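Local coordinates for Alpha/beta hydrolase fold protein (Ochrobactrum, PDB 4G9E) that probably hydrolyses the lactone ring of N-acyl homoserine lactones, signals of bacterial quorum sensing, and here binds N-butanoyl-L-homoserine, at residues S163-P168 and H248-E253; D143-A147 and S159-S163; P210-V214 and F232-W236; T2-H6 and V17-E21; P128-E133 and N199-V204. All blocks are in the same frame, centred on the assembly; numbering follows the deposited sequence. Where two conformers were deposited one is given.

Interaction 1: S163-P168 and H248-E253; sequences STCGEP and HAPFRE. With C4L (N-butanoyl-L-homoserine), chain C.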
# COMPACT_ATOMS: atom_id res chain seq x y z
N SER A 163 -3.84 14.50 6.62
CA SER A 163 -4.35 13.38 7.41
C SER A 163 -3.75 12.04 6.99
O SER A 163 -3.46 11.19 7.83
CB SER A 163 -5.88 13.33 7.36
OG SER A 163 -6.34 13.20 6.03
N THR A 164 -3.56 11.84 5.69
CA THR A 164 -2.98 10.58 5.23
C THR A 164 -1.48 10.48 5.52
O THR A 164 -1.00 9.40 5.84
CB THR A 164 -3.21 10.32 3.72
OG1 THR A 164 -2.66 11.39 2.94
CG2 THR A 164 -4.69 10.13 3.41
N CYS A 165 -0.76 11.59 5.42
CA CYS A 165 0.70 11.52 5.50
C CYS A 165 1.26 11.81 6.88
O CYS A 165 2.36 11.37 7.21
CB CYS A 165 1.34 12.46 4.47
SG CYS A 165 1.01 11.97 2.78
N GLY A 166 0.50 12.53 7.70
CA GLY A 166 0.93 12.83 9.05
C GLY A 166 2.15 13.73 9.12
O GLY A 166 2.56 14.35 8.13
N GLU A 167 2.74 13.81 10.31
CA GLU A 167 3.91 14.64 10.54
C GLU A 167 5.17 13.94 10.09
O GLU A 167 5.36 12.77 10.41
CB GLU A 167 4.04 14.96 12.03
CG GLU A 167 2.89 15.74 12.62
CD GLU A 167 2.74 17.12 12.03
OE1 GLU A 167 3.69 17.61 11.39
OE2 GLU A 167 1.66 17.72 12.21
N PRO A 168 6.08 14.64 9.40
CA PRO A 168 6.06 16.07 9.07
C PRO A 168 5.38 16.33 7.74
O PRO A 168 5.49 15.55 6.82
CB PRO A 168 7.55 16.39 8.94
CG PRO A 168 8.14 15.14 8.42
CD PRO A 168 7.38 14.03 9.08
N HIS A 248 -1.36 7.42 10.35
CA HIS A 248 -1.63 6.64 9.15
C HIS A 248 -0.37 6.22 8.39
O HIS A 248 -0.44 5.31 7.57
CB HIS A 248 -2.52 7.44 8.21
CG HIS A 248 -3.14 6.64 7.11
ND1 HIS A 248 -3.83 5.47 7.32
CD2 HIS A 248 -3.24 6.90 5.78
CE1 HIS A 248 -4.32 5.03 6.17
NE2 HIS A 248 -3.97 5.88 5.22
N ALA A 249 0.76 6.89 8.62
CA ALA A 249 1.94 6.70 7.79
C ALA A 249 3.19 6.49 8.64
O ALA A 249 4.14 7.28 8.55
CB ALA A 249 2.13 7.87 6.85
N PRO A 250 3.22 5.43 9.45
CA PRO A 250 4.35 5.27 10.37
C PRO A 250 5.71 5.13 9.67
O PRO A 250 6.72 5.42 10.29
CB PRO A 250 4.00 4.00 11.15
CG PRO A 250 2.97 3.29 10.29
CD PRO A 250 2.19 4.40 9.65
N PHE A 251 5.72 4.68 8.42
CA PHE A 251 6.96 4.55 7.67
C PHE A 251 7.67 5.89 7.45
O PHE A 251 8.87 5.92 7.22
CB PHE A 251 6.70 3.86 6.33
CG PHE A 251 5.71 4.59 5.48
CD1 PHE A 251 6.13 5.63 4.66
CD2 PHE A 251 4.35 4.31 5.55
CE1 PHE A 251 5.23 6.35 3.92
CE2 PHE A 251 3.44 5.04 4.81
CZ PHE A 251 3.88 6.06 3.99
N ARG A 252 6.93 7.00 7.53
CA ARG A 252 7.55 8.33 7.46
C ARG A 252 7.46 9.10 8.78
O ARG A 252 8.31 9.96 9.05
CB ARG A 252 6.98 9.17 6.30
CG ARG A 252 5.51 9.55 6.43
CD ARG A 252 4.95 10.24 5.17
NE ARG A 252 5.75 11.40 4.78
CZ ARG A 252 5.65 12.59 5.35
NH1 ARG A 252 4.74 12.81 6.30
NH2 ARG A 252 6.46 13.58 4.97
N GLU A 253 6.46 8.80 9.60
CA GLU A 253 6.26 9.47 10.88
C GLU A 253 7.23 8.95 11.94
O GLU A 253 7.67 9.70 12.81
CB GLU A 253 4.81 9.28 11.35
CG GLU A 253 3.76 9.95 10.48
CD GLU A 253 2.34 9.53 10.83
OE1 GLU A 253 2.04 8.32 10.80
OE2 GLU A 253 1.51 10.41 11.13
O1 C4L C . -4.64 6.25 2.53
C4 C4L C . -5.39 5.52 1.84
O2 C4L C . -4.98 4.82 0.88
C3 C4L C . -6.88 5.50 2.13
C2 C4L C . -7.16 5.86 3.59
C1 C4L C . -8.60 6.32 3.80
O3 C4L C . -8.79 7.62 3.22
N1 C4L C . -7.48 4.19 1.86
C5 C4L C . -8.24 3.96 0.79
O4 C4L C . -8.52 4.81 -0.04
C6 C4L C . -8.80 2.56 0.64
C7 C4L C . -10.29 2.63 0.34
C8 C4L C . -11.09 3.23 1.48
O HOH W 1 -2.05 10.29 10.03
O HOH W 2 6.76 12.41 12.89
O HOH W 3 1.84 12.52 12.72

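Interaction 2: D143-A147 and S159-S163; sequences DMALA and SYARS. With C4L (N-butanoyl-L-homoserine), chain C.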
# COMPACT_ATOMS: atom_id res chain seq x y z
N ASP A 143 -12.14 13.35 6.39
CA ASP A 143 -11.07 12.99 5.48
C ASP A 143 -11.30 11.60 4.89
O ASP A 143 -11.00 11.36 3.72
CB ASP A 143 -9.72 13.10 6.18
CG ASP A 143 -9.35 14.54 6.48
OD1 ASP A 143 -9.39 15.35 5.53
OD2 ASP A 143 -9.04 14.86 7.65
N MET A 144 -11.83 10.70 5.71
CA MET A 144 -12.23 9.38 5.24
C MET A 144 -13.23 9.52 4.09
O MET A 144 -13.20 8.75 3.13
CB MET A 144 -12.83 8.57 6.38
CG MET A 144 -13.24 7.16 5.99
SD MET A 144 -11.84 6.12 5.57
CE MET A 144 -12.62 4.99 4.43
N ALA A 145 -14.10 10.51 4.20
CA ALA A 145 -15.12 10.76 3.19
C ALA A 145 -14.51 11.16 1.85
O ALA A 145 -15.10 10.94 0.80
CB ALA A 145 -16.09 11.83 3.68
N LEU A 146 -13.33 11.76 1.89
CA LEU A 146 -12.65 12.22 0.68
C LEU A 146 -12.05 11.09 -0.15
O LEU A 146 -11.75 11.28 -1.33
CB LEU A 146 -11.55 13.23 1.02
CG LEU A 146 -12.02 14.58 1.56
CD1 LEU A 146 -10.83 15.44 1.94
CD2 LEU A 146 -12.89 15.30 0.53
N ALA A 147 -11.85 9.92 0.46
CA ALA A 147 -11.22 8.79 -0.22
C ALA A 147 -11.90 8.43 -1.54
O ALA A 147 -11.24 7.98 -2.48
CB ALA A 147 -11.16 7.57 0.70
N SER A 159 -6.29 18.95 3.42
CA SER A 159 -6.81 18.13 4.51
C SER A 159 -6.48 16.66 4.29
O SER A 159 -6.05 15.98 5.22
CB SER A 159 -8.31 18.31 4.68
OG SER A 159 -8.72 17.85 5.96
N TYR A 160 -6.69 16.17 3.07
CA TYR A 160 -6.41 14.77 2.78
C TYR A 160 -4.92 14.47 2.88
O TYR A 160 -4.53 13.46 3.46
CB TYR A 160 -6.95 14.37 1.40
CG TYR A 160 -7.12 12.87 1.25
CD1 TYR A 160 -8.04 12.19 2.03
CD2 TYR A 160 -6.34 12.14 0.36
CE1 TYR A 160 -8.20 10.83 1.92
CE2 TYR A 160 -6.50 10.76 0.24
CZ TYR A 160 -7.43 10.12 1.02
OH TYR A 160 -7.59 8.76 0.92
N ALA A 161 -4.09 15.34 2.32
CA ALA A 161 -2.64 15.15 2.38
C ALA A 161 -2.14 15.13 3.81
O ALA A 161 -1.32 14.29 4.19
CB ALA A 161 -1.93 16.24 1.59
N ARG A 162 -2.61 16.08 4.62
CA ARG A 162 -2.16 16.15 6.00
C ARG A 162 -2.60 14.94 6.81
O ARG A 162 -1.82 14.40 7.59
CB ARG A 162 -2.63 17.45 6.65
CG ARG A 162 -1.91 18.68 6.14
CD ARG A 162 -2.26 19.91 6.96
NE ARG A 162 -1.57 21.11 6.48
CZ ARG A 162 -0.32 21.44 6.79
NH1 ARG A 162 0.39 20.66 7.60
NH2 ARG A 162 0.23 22.54 6.30
N SER A 163 -3.84 14.50 6.62
CA SER A 163 -4.35 13.38 7.41
C SER A 163 -3.75 12.04 6.99
O SER A 163 -3.46 11.19 7.83
CB SER A 163 -5.88 13.33 7.36
OG SER A 163 -6.34 13.20 6.03
O1 C4L C . -4.64 6.25 2.53
C4 C4L C . -5.39 5.52 1.84
O2 C4L C . -4.98 4.82 0.88
C3 C4L C . -6.88 5.50 2.13
C2 C4L C . -7.16 5.86 3.59
C1 C4L C . -8.60 6.32 3.80
O3 C4L C . -8.79 7.62 3.22
N1 C4L C . -7.48 4.19 1.86
C5 C4L C . -8.24 3.96 0.79
O4 C4L C . -8.52 4.81 -0.04
C6 C4L C . -8.80 2.56 0.64
C7 C4L C . -10.29 2.63 0.34
C8 C4L C . -11.09 3.23 1.48
O HOH W 4 -6.63 16.67 8.01

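Interaction 3: P210-V214 and F232-W236; sequences PIAVV and FGNLW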
# COMPACT_ATOMS: atom_id res chain seq x y z
N PRO A 210 2.96 -15.48 5.10
CA PRO A 210 2.98 -14.59 6.26
C PRO A 210 2.36 -13.24 5.93
O PRO A 210 2.73 -12.62 4.93
CB PRO A 210 4.47 -14.43 6.55
CG PRO A 210 5.13 -15.59 5.89
CD PRO A 210 4.31 -15.86 4.67
N ILE A 211 1.45 -12.80 6.78
CA ILE A 211 0.91 -11.45 6.68
C ILE A 211 1.25 -10.70 7.96
O ILE A 211 0.91 -11.15 9.05
CB ILE A 211 -0.62 -11.43 6.41
CG1 ILE A 211 -0.92 -12.08 5.06
CG2 ILE A 211 -1.12 -9.99 6.45
CD1 ILE A 211 -2.41 -12.22 4.74
N ALA A 212 1.93 -9.57 7.80
CA ALA A 212 2.28 -8.71 8.91
C ALA A 212 1.37 -7.51 8.92
O ALA A 212 1.01 -6.97 7.86
CB ALA A 212 3.73 -8.25 8.78
N VAL A 213 1.00 -7.07 10.12
CA VAL A 213 0.09 -5.95 10.28
C VAL A 213 0.76 -4.96 11.23
O VAL A 213 1.07 -5.30 12.37
CB VAL A 213 -1.26 -6.40 10.87
CG1 VAL A 213 -2.19 -5.21 11.07
CG2 VAL A 213 -1.91 -7.44 9.97
N VAL A 214 1.02 -3.75 10.74
CA VAL A 214 1.72 -2.72 11.52
C VAL A 214 1.00 -1.39 11.32
O VAL A 214 0.81 -0.95 10.18
CB VAL A 214 3.18 -2.57 11.05
CG1 VAL A 214 3.88 -1.44 11.81
CG2 VAL A 214 3.95 -3.88 11.20
N PHE A 232 -6.38 -13.99 10.46
CA PHE A 232 -5.37 -14.18 9.42
C PHE A 232 -4.92 -15.63 9.41
O PHE A 232 -4.76 -16.24 10.47
CB PHE A 232 -4.16 -13.28 9.66
CG PHE A 232 -4.45 -11.81 9.54
CD1 PHE A 232 -4.87 -11.08 10.63
CD2 PHE A 232 -4.28 -11.17 8.32
CE1 PHE A 232 -5.13 -9.73 10.52
CE2 PHE A 232 -4.54 -9.82 8.20
CZ PHE A 232 -4.97 -9.10 9.30
N GLY A 233 -4.68 -16.18 8.23
CA GLY A 233 -4.18 -17.54 8.13
C GLY A 233 -2.83 -17.73 8.80
O GLY A 233 -2.58 -18.76 9.41
N ASN A 234 -1.97 -16.73 8.68
CA ASN A 234 -0.59 -16.82 9.16
C ASN A 234 -0.11 -15.43 9.55
O ASN A 234 0.62 -14.78 8.80
CB ASN A 234 0.27 -17.41 8.05
CG ASN A 234 1.71 -17.62 8.47
OD1 ASN A 234 2.06 -17.49 9.65
ND2 ASN A 234 2.55 -17.95 7.51
N LEU A 235 -0.55 -14.98 10.72
CA LEU A 235 -0.25 -13.63 11.19
C LEU A 235 1.17 -13.58 11.74
O LEU A 235 1.52 -14.29 12.69
CB LEU A 235 -1.24 -13.23 12.28
CG LEU A 235 -1.09 -11.82 12.85
CD1 LEU A 235 -1.20 -10.77 11.76
CD2 LEU A 235 -2.13 -11.59 13.94
N TRP A 236 2.00 -12.74 11.13
CA TRP A 236 3.41 -12.65 11.50
C TRP A 236 3.58 -12.22 12.95
O TRP A 236 3.04 -11.19 13.38
CB TRP A 236 4.10 -11.66 10.56
CG TRP A 236 5.55 -11.44 10.85
CD1 TRP A 236 6.58 -12.32 10.69
CD2 TRP A 236 6.14 -10.22 11.33
NE1 TRP A 236 7.77 -11.72 11.04
CE2 TRP A 236 7.52 -10.44 11.44
CE3 TRP A 236 5.62 -8.97 11.68
CZ2 TRP A 236 8.40 -9.44 11.87
CZ3 TRP A 236 6.49 -7.99 12.11
CH2 TRP A 236 7.86 -8.23 12.20
O HOH W 5 1.80 -8.89 12.31

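Interaction 4: T2-H6 and V17-E21; sequences TINYH and VRESE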
# COMPACT_ATOMS: atom_id res chain seq x y z
N THR A 2 21.95 6.12 -4.76
CA THR A 2 21.29 6.46 -5.99
C THR A 2 19.96 5.69 -6.11
O THR A 2 19.95 4.50 -5.97
CB THR A 2 22.21 6.04 -7.11
OG1 THR A 2 23.52 6.59 -6.88
CG2 THR A 2 21.72 6.54 -8.34
N ILE A 3 18.87 6.41 -6.33
CA ILE A 3 17.61 5.77 -6.66
C ILE A 3 17.45 5.79 -8.16
O ILE A 3 17.59 6.84 -8.79
CB ILE A 3 16.42 6.51 -6.03
CG1 ILE A 3 16.57 6.56 -4.51
CG2 ILE A 3 15.11 5.82 -6.41
CD1 ILE A 3 16.79 5.21 -3.87
N ASN A 4 17.18 4.62 -8.74
CA ASN A 4 17.02 4.52 -10.17
C ASN A 4 15.56 4.63 -10.56
O ASN A 4 14.72 3.83 -10.13
CB ASN A 4 17.65 3.23 -10.68
CG ASN A 4 19.16 3.26 -10.59
OD1 ASN A 4 19.80 4.22 -11.02
ND2 ASN A 4 19.74 2.22 -10.01
N TYR A 5 15.26 5.65 -11.36
CA TYR A 5 13.92 5.92 -11.84
C TYR A 5 13.80 5.48 -13.29
O TYR A 5 14.68 5.77 -14.10
CB TYR A 5 13.62 7.41 -11.73
CG TYR A 5 12.29 7.81 -12.32
CD1 TYR A 5 11.16 7.89 -11.53
CD2 TYR A 5 12.17 8.10 -13.68
CE1 TYR A 5 9.94 8.26 -12.05
CE2 TYR A 5 10.94 8.46 -14.22
CZ TYR A 5 9.84 8.53 -13.40
OH TYR A 5 8.62 8.89 -13.93
N HIS A 6 12.72 4.79 -13.61
CA HIS A 6 12.46 4.47 -15.01
C HIS A 6 10.97 4.23 -15.22
O HIS A 6 10.22 4.08 -14.27
CB HIS A 6 13.33 3.30 -15.48
CG HIS A 6 13.06 2.00 -14.79
ND1 HIS A 6 13.34 1.79 -13.46
CD2 HIS A 6 12.56 0.84 -15.26
CE1 HIS A 6 13.01 0.55 -13.13
NE2 HIS A 6 12.53 -0.05 -14.21
N VAL A 17 8.55 3.86 -12.04
CA VAL A 17 9.12 2.92 -11.08
C VAL A 17 10.40 3.49 -10.48
O VAL A 17 11.28 3.94 -11.20
CB VAL A 17 9.47 1.57 -11.75
CG1 VAL A 17 10.05 0.60 -10.74
CG2 VAL A 17 8.23 0.97 -12.42
N ARG A 18 10.50 3.46 -9.15
CA ARG A 18 11.72 3.84 -8.45
C ARG A 18 12.30 2.58 -7.84
O ARG A 18 11.57 1.79 -7.25
CB ARG A 18 11.41 4.81 -7.31
CG ARG A 18 10.82 6.11 -7.76
CD ARG A 18 10.18 6.85 -6.60
NE ARG A 18 9.33 7.92 -7.10
CZ ARG A 18 8.10 7.73 -7.57
NH1 ARG A 18 7.57 6.52 -7.58
NH2 ARG A 18 7.40 8.77 -8.02
N GLU A 19 13.61 2.40 -7.97
CA GLU A 19 14.27 1.25 -7.37
C GLU A 19 15.53 1.68 -6.64
O GLU A 19 16.31 2.50 -7.14
CB GLU A 19 14.66 0.22 -8.42
CG GLU A 19 13.49 -0.35 -9.19
CD GLU A 19 13.91 -1.45 -10.15
OE1 GLU A 19 14.65 -2.36 -9.73
OE2 GLU A 19 13.50 -1.41 -11.32
N SER A 20 15.73 1.13 -5.45
CA SER A 20 17.01 1.28 -4.78
C SER A 20 18.04 0.34 -5.40
O SER A 20 17.70 -0.52 -6.22
CB SER A 20 16.86 1.00 -3.29
OG SER A 20 16.74 -0.39 -3.05
N GLU A 21 19.30 0.50 -5.02
CA GLU A 21 20.38 -0.34 -5.54
C GLU A 21 20.75 -1.48 -4.61
O GLU A 21 21.79 -2.11 -4.77
CB GLU A 21 21.60 0.51 -5.91
CG GLU A 21 21.33 1.45 -7.07
CD GLU A 21 22.54 2.25 -7.51
OE1 GLU A 21 23.34 2.65 -6.64
OE2 GLU A 21 22.68 2.49 -8.73
O HOH W 6 20.00 2.78 -3.61
O HOH W 7 23.03 3.57 -4.16
O HOH W 8 18.32 -0.03 -9.05

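Interaction 5: P128-E133 and N199-V204; sequences PVAREE and NQRDIV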
# COMPACT_ATOMS: atom_id res chain seq x y z
N PRO A 128 -8.48 -5.39 6.63
CA PRO A 128 -9.11 -6.32 5.68
C PRO A 128 -10.59 -6.40 6.01
O PRO A 128 -10.95 -6.74 7.14
CB PRO A 128 -8.39 -7.64 5.96
CG PRO A 128 -7.07 -7.23 6.58
CD PRO A 128 -7.44 -6.05 7.44
N VAL A 129 -11.44 -6.03 5.06
CA VAL A 129 -12.88 -5.98 5.29
C VAL A 129 -13.61 -6.58 4.11
O VAL A 129 -13.20 -6.40 2.97
CB VAL A 129 -13.40 -4.53 5.48
CG1 VAL A 129 -13.03 -3.99 6.84
CG2 VAL A 129 -12.90 -3.60 4.37
N ALA A 130 -14.69 -7.30 4.40
CA ALA A 130 -15.67 -7.63 3.39
C ALA A 130 -16.43 -6.34 3.09
O ALA A 130 -16.41 -5.40 3.89
CB ALA A 130 -16.62 -8.69 3.90
N ARG A 131 -17.13 -6.29 1.96
CA ARG A 131 -17.76 -5.03 1.57
C ARG A 131 -18.72 -4.50 2.64
O ARG A 131 -18.83 -3.29 2.83
CB ARG A 131 -18.46 -5.16 0.22
CG ARG A 131 -19.70 -6.04 0.24
CD ARG A 131 -20.34 -6.10 -1.13
NE ARG A 131 -21.70 -6.60 -1.02
CZ ARG A 131 -22.58 -6.58 -2.01
NH1 ARG A 131 -22.22 -6.10 -3.19
NH2 ARG A 131 -23.80 -7.03 -1.82
N GLU A 132 -19.41 -5.40 3.35
CA GLU A 132 -20.38 -4.96 4.34
C GLU A 132 -19.74 -4.46 5.65
O GLU A 132 -20.43 -3.95 6.53
CB GLU A 132 -21.42 -6.05 4.64
CG GLU A 132 -20.91 -7.25 5.42
CD GLU A 132 -20.20 -8.29 4.57
OE1 GLU A 132 -20.05 -8.10 3.34
OE2 GLU A 132 -19.78 -9.31 5.16
N GLU A 133 -18.42 -4.60 5.75
CA GLU A 133 -17.69 -4.26 6.97
C GLU A 133 -16.93 -2.95 6.87
O GLU A 133 -16.19 -2.60 7.77
CB GLU A 133 -16.70 -5.38 7.31
CG GLU A 133 -17.37 -6.69 7.65
CD GLU A 133 -16.39 -7.84 7.78
OE1 GLU A 133 -15.27 -7.76 7.22
OE2 GLU A 133 -16.76 -8.83 8.43
N ASN A 199 -13.30 -11.02 -1.78
CA ASN A 199 -13.64 -10.68 -0.39
C ASN A 199 -12.37 -10.73 0.45
O ASN A 199 -11.77 -11.79 0.64
CB ASN A 199 -14.69 -11.68 0.11
CG ASN A 199 -15.11 -11.44 1.54
OD1 ASN A 199 -14.29 -11.14 2.40
ND2 ASN A 199 -16.40 -11.58 1.80
N GLN A 200 -11.94 -9.57 0.94
CA GLN A 200 -10.64 -9.46 1.59
C GLN A 200 -10.58 -10.11 2.96
O GLN A 200 -9.52 -10.57 3.39
CB GLN A 200 -10.22 -7.99 1.67
CG GLN A 200 -9.94 -7.43 0.28
CD GLN A 200 -9.74 -5.94 0.28
OE1 GLN A 200 -9.44 -5.35 1.31
NE2 GLN A 200 -9.90 -5.33 -0.89
N ARG A 201 -11.71 -10.14 3.65
CA ARG A 201 -11.78 -10.84 4.91
C ARG A 201 -11.47 -12.32 4.71
O ARG A 201 -10.64 -12.90 5.42
CB ARG A 201 -13.16 -10.68 5.54
CG ARG A 201 -13.35 -11.46 6.82
CD ARG A 201 -14.81 -11.48 7.21
NE ARG A 201 -15.58 -12.15 6.17
CZ ARG A 201 -16.83 -11.83 5.84
NH1 ARG A 201 -17.45 -10.84 6.47
NH2 ARG A 201 -17.46 -12.49 4.88
N ASP A 202 -12.12 -12.92 3.72
CA ASP A 202 -11.90 -14.34 3.46
C ASP A 202 -10.49 -14.59 2.92
O ASP A 202 -9.85 -15.58 3.29
CB ASP A 202 -12.94 -14.89 2.49
CG ASP A 202 -14.35 -14.83 3.06
OD1 ASP A 202 -14.51 -14.62 4.27
OD2 ASP A 202 -15.31 -15.01 2.28
N ILE A 203 -10.00 -13.71 2.06
CA ILE A 203 -8.67 -13.90 1.50
C ILE A 203 -7.61 -13.95 2.59
O ILE A 203 -6.77 -14.85 2.60
CB ILE A 203 -8.31 -12.81 0.48
CG1 ILE A 203 -9.12 -13.01 -0.80
CG2 ILE A 203 -6.83 -12.84 0.15
CD1 ILE A 203 -9.13 -11.80 -1.71
N VAL A 204 -7.63 -13.00 3.53
CA VAL A 204 -6.57 -12.99 4.54
C VAL A 204 -6.73 -14.14 5.54
O VAL A 204 -5.73 -14.63 6.06
CB VAL A 204 -6.38 -11.63 5.25
CG1 VAL A 204 -6.08 -10.53 4.24
CG2 VAL A 204 -7.56 -11.28 6.16
O HOH W 9 -13.48 -7.18 0.42
O HOH W 10 -19.48 -11.48 3.42

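Interaction 1: S163-P168 and H248-E253
The guanidinium of Arg252 lies with its rim against the turn that follows helix 154-165, covering the backbone from Cys165 to Pro168. NH1 and NH2 both donate to Pro168 O, each at 2.9 Å, a two-nitrogen grip on one oxygen that sits in the guanidinium plane. NH1 also gives a bond to Cys165 O at 2.9 Å, approaching from above that carbonyl's plane. The carbonyls of Cys165 and Pro168, with a weak bond to Gly166 O, restrict its rotation; the chain reaches them by bending at chi3 (-55°). With an alanine here, the carbonyls of Cys165 and Pro168 would probably lose their shared donor and the turn, with its cis peptide before Pro168, would be freer to move.

Glu253 packs beside the same turn, its CG 3.2 Å from Glu167 O. In the conformer described, OE1 takes the N-H of Ala249, the N-cap of helix 250-253, and also that of Gly247, while water 3 links OE2 to Glu167 N.

His248 faces the other end of the contact. Its CG stands anti to the backbone N (chi1 -166°), which carries the ring toward the ligand: NE2 donates to C4L O1 at 2.8 Å with an angle of 161°. At the ring edge, CD2 lies 3.4 Å from Thr164 O, a buried oxygen without a hydrogen-bond partner. ND1 bonds Glu219. This is consistent with the histidine loop of an alpha/beta hydrolase, His248 joining Ser102 and Glu219 in a probable catalytic triad.

Interaction 2: D143-A147 and S159-S163
Asp143 and Tyr160 bring the two backbones closest, CA to CA 5.7 Å, where residues 143-147, which have helical backbone angles but not the regular bonds of a helix, run past helix 154-165. The ring of Tyr160 reaches from the helix along the loop, and its OH end meets the ligand. Its edge carries CE1 to 3.4 Å from Asp143 O, and CD1 lies 3.8 Å from Leu146 CB, where the two side chains run past one another head to tail. A chi1 of -160° swings the ring away from the backbone N and sends its hydroxyl into the pocket, where OH is hydrogen-bonded to C4L O3 at 2.8 Å. Ala147 CB packs 3.5 Å from the same ligand oxygen, and Met144 SD comes 3.7 Å from C4L C1.

On the polar side of the contact Asp143 joins the helix. In one of two conformers of Ser159, OG donates to the syn lone pair of Asp143 OD1 at 2.6 Å; water 4 joins Asp143 OD2 to Ser159 O. Ser163 CB packs 3.5 Å from Asp143 OD2 in the conformer described, its OG lying near carbonyls of its own helix.

Met144, Ala147 and Tyr160 all line the ligand pocket. Contacts of Ala147 O with Asn33 ND2 and of Met144 with Phe138 place the loop, between helices 134-137 and 154-165.

Interaction 3: P210-V214 and F232-W236
Ile211 is gripped at both backbone ends: its N donates to Asn234 O at 2.9 Å, and its O accepts from Trp236 N at 2.8 Å. Both bonds are nearly straight (172° and 177°), and they straddle Leu235, the pattern of a single parallel bridge. CA-H...O contacts add to it, from Pro210 CA to Asn234 O and from Leu235 CA to Ile211 O.

The side chains pack on both sides of this bridge. Phe232 crosses Ile211 and Val213 at about a right angle: CE2 lies 3.8 Å from Ile211 CG2, and CZ lies 3.5 Å from Val213 CG2. Leu235 CD1 fills in beside the same valine methyl, at 3.8 Å. Trp236, whose chi1 of 178° turns the side chain away from its own backbone N, lays its indole beside Ala212, with CE3 3.5 Å from Ala212 CB. Asn234 runs alongside Pro210, pointing the same way, and its ND2 bonds Gln208 O.

Further along the edge, water 5 spans the gap, donating to Trp236 O and accepting from Val213 N; Val213 then pairs with His241. The indole is positioned by a bond from NE1 to Asp268 OD2 and by an edge-to-face meeting with Phe265, both on helix 255-270. On its other edge, strand 211-216 bonds to strand 120-124. The loop therefore pairs with the start of strand 211-216 just ahead of strand 241-243, in the parallel, C-terminal part of the mixed sheet of the alpha/beta hydrolase fold.

Interaction 4: T2-H6 and V17-E21
Residues 2-6 and 17-21 pair as antiparallel strands of the N-terminal beta hairpin, whose strand 4-10 is an outermost strand of the central sheet. Strand axes 4-6 and 17-19 approach to 4.8 Å and run at 161°. Asn4 with Glu19 and His6 with Val17 are hydrogen-bonded pairs; Tyr5 with Arg18, between them, is a non-hydrogen-bonded pair. Asn4 N reaches Glu19 O at 2.8 Å, and Glu19 N returns the bond to Asn4 O.

Beyond the regular pairing, the amide of Asn4 turns to Glu21. CG stands anti to the carbonyl carbon (chi1 -70°), and ND2 donates to the anti side of Glu21 OE2 at 3.2 Å, with amide and carboxylate planes 60° apart. Water 8 extends this link from Asn4 ND2 to Ser20 O, while waters 6 and 7 join Thr2 to Glu21. Replacing Asn4 by a leucine would remove the amide, and Glu21 OE2 and water 8 would probably each lose a partner, leaving the end of the hairpin less firmly tied.

On the face of Tyr5 and Arg18, Arg18 CG meets the edge of the Tyr5 ring 4.2 Å from CD1, and Ile3 CG2 lies 3.9 Å from Arg18 CB. Arg18 goes on to a salt bridge with Asp58, and Glu19 to one with Arg53. Ser20 and Arg18 also bond through their backbones to strand 52-57, so strand 13-19 links the outermost strand to the rest of the sheet, a beta hairpin opening an alpha/beta hydrolase fold.

Interaction 5: P128-E133 and N199-V204
Arg201 projects from the first turn of helix 200-206 into a salt-bridge network with Glu132 and Glu133 across the contact and Asp202 beside it. Its guanidinium meets the two glutamates by the edge, and the side chains of Glu132 and Glu133 each cross that of Arg201 at about a right angle. NH1 donates to Glu133 OE2 at 2.9 Å, in the guanidinium plane but from above the carboxylate, the two planes standing 81° apart. The same NH1 reaches Glu132 OE2 at 3.1 Å on its syn side, tilted from the guanidinium plane. Water 10 completes a second path, from Glu132 OE2 to NH2. On the far end NE bonds Asp202 OD1 at 3.3 Å, so three carboxylates surround the cation, probably spreading its charge and limiting its rotation. A bend at chi3 (62°) swings the group round to them.

One face of the guanidinium is covered by Ala130, whose CB is 3.5 Å from NH1. Glu133 is itself held in place, since its OE1 accepts from Ala130 N at 2.9 Å. Asn199, the N-cap of the helix, also packs on Ala130 CB while its OD1 accepts from Asp202 N.

Deeper in, Gln200 turns away from this network to His106 and Glu110, on helix 103-111, and Pro128 and Val204 both touch Ile109 of that helix. The loop after strand 120-124 is thereby fitted to the start of helix 200-206 in the alpha/beta hydrolase fold. Pro128 and Val204 cross at about a right angle, with Pro128 CB 3.7 Å from Val204 CG2.

Overall arrangement
Interactions 1 and 2 share Ser163 and helix 154-165, their centres 12 Å apart, and both touch the bound N-butanoyl-L-homoserine: one brings His248 to its carboxylate, the other Tyr160 to its hydroxyl. The ligand is also hydrogen-bonded to the backbone N of Asn33 and of Leu103. Interactions 3 and 5 lie 15 Å apart between centres and touch directly: Gly233 N is 2.9 Å from Val204 O, a probable hydrogen bond, and Phe232 packs on Val204 and Pro128. Interaction 3 comes within about 5 Å, nearest atoms, of interaction 1 without touching it. Interaction 4 reaches the same sheet as interaction 3 but stands apart, its centre 33 Å from that of interaction 5 and on the opposite side of the chain's centre.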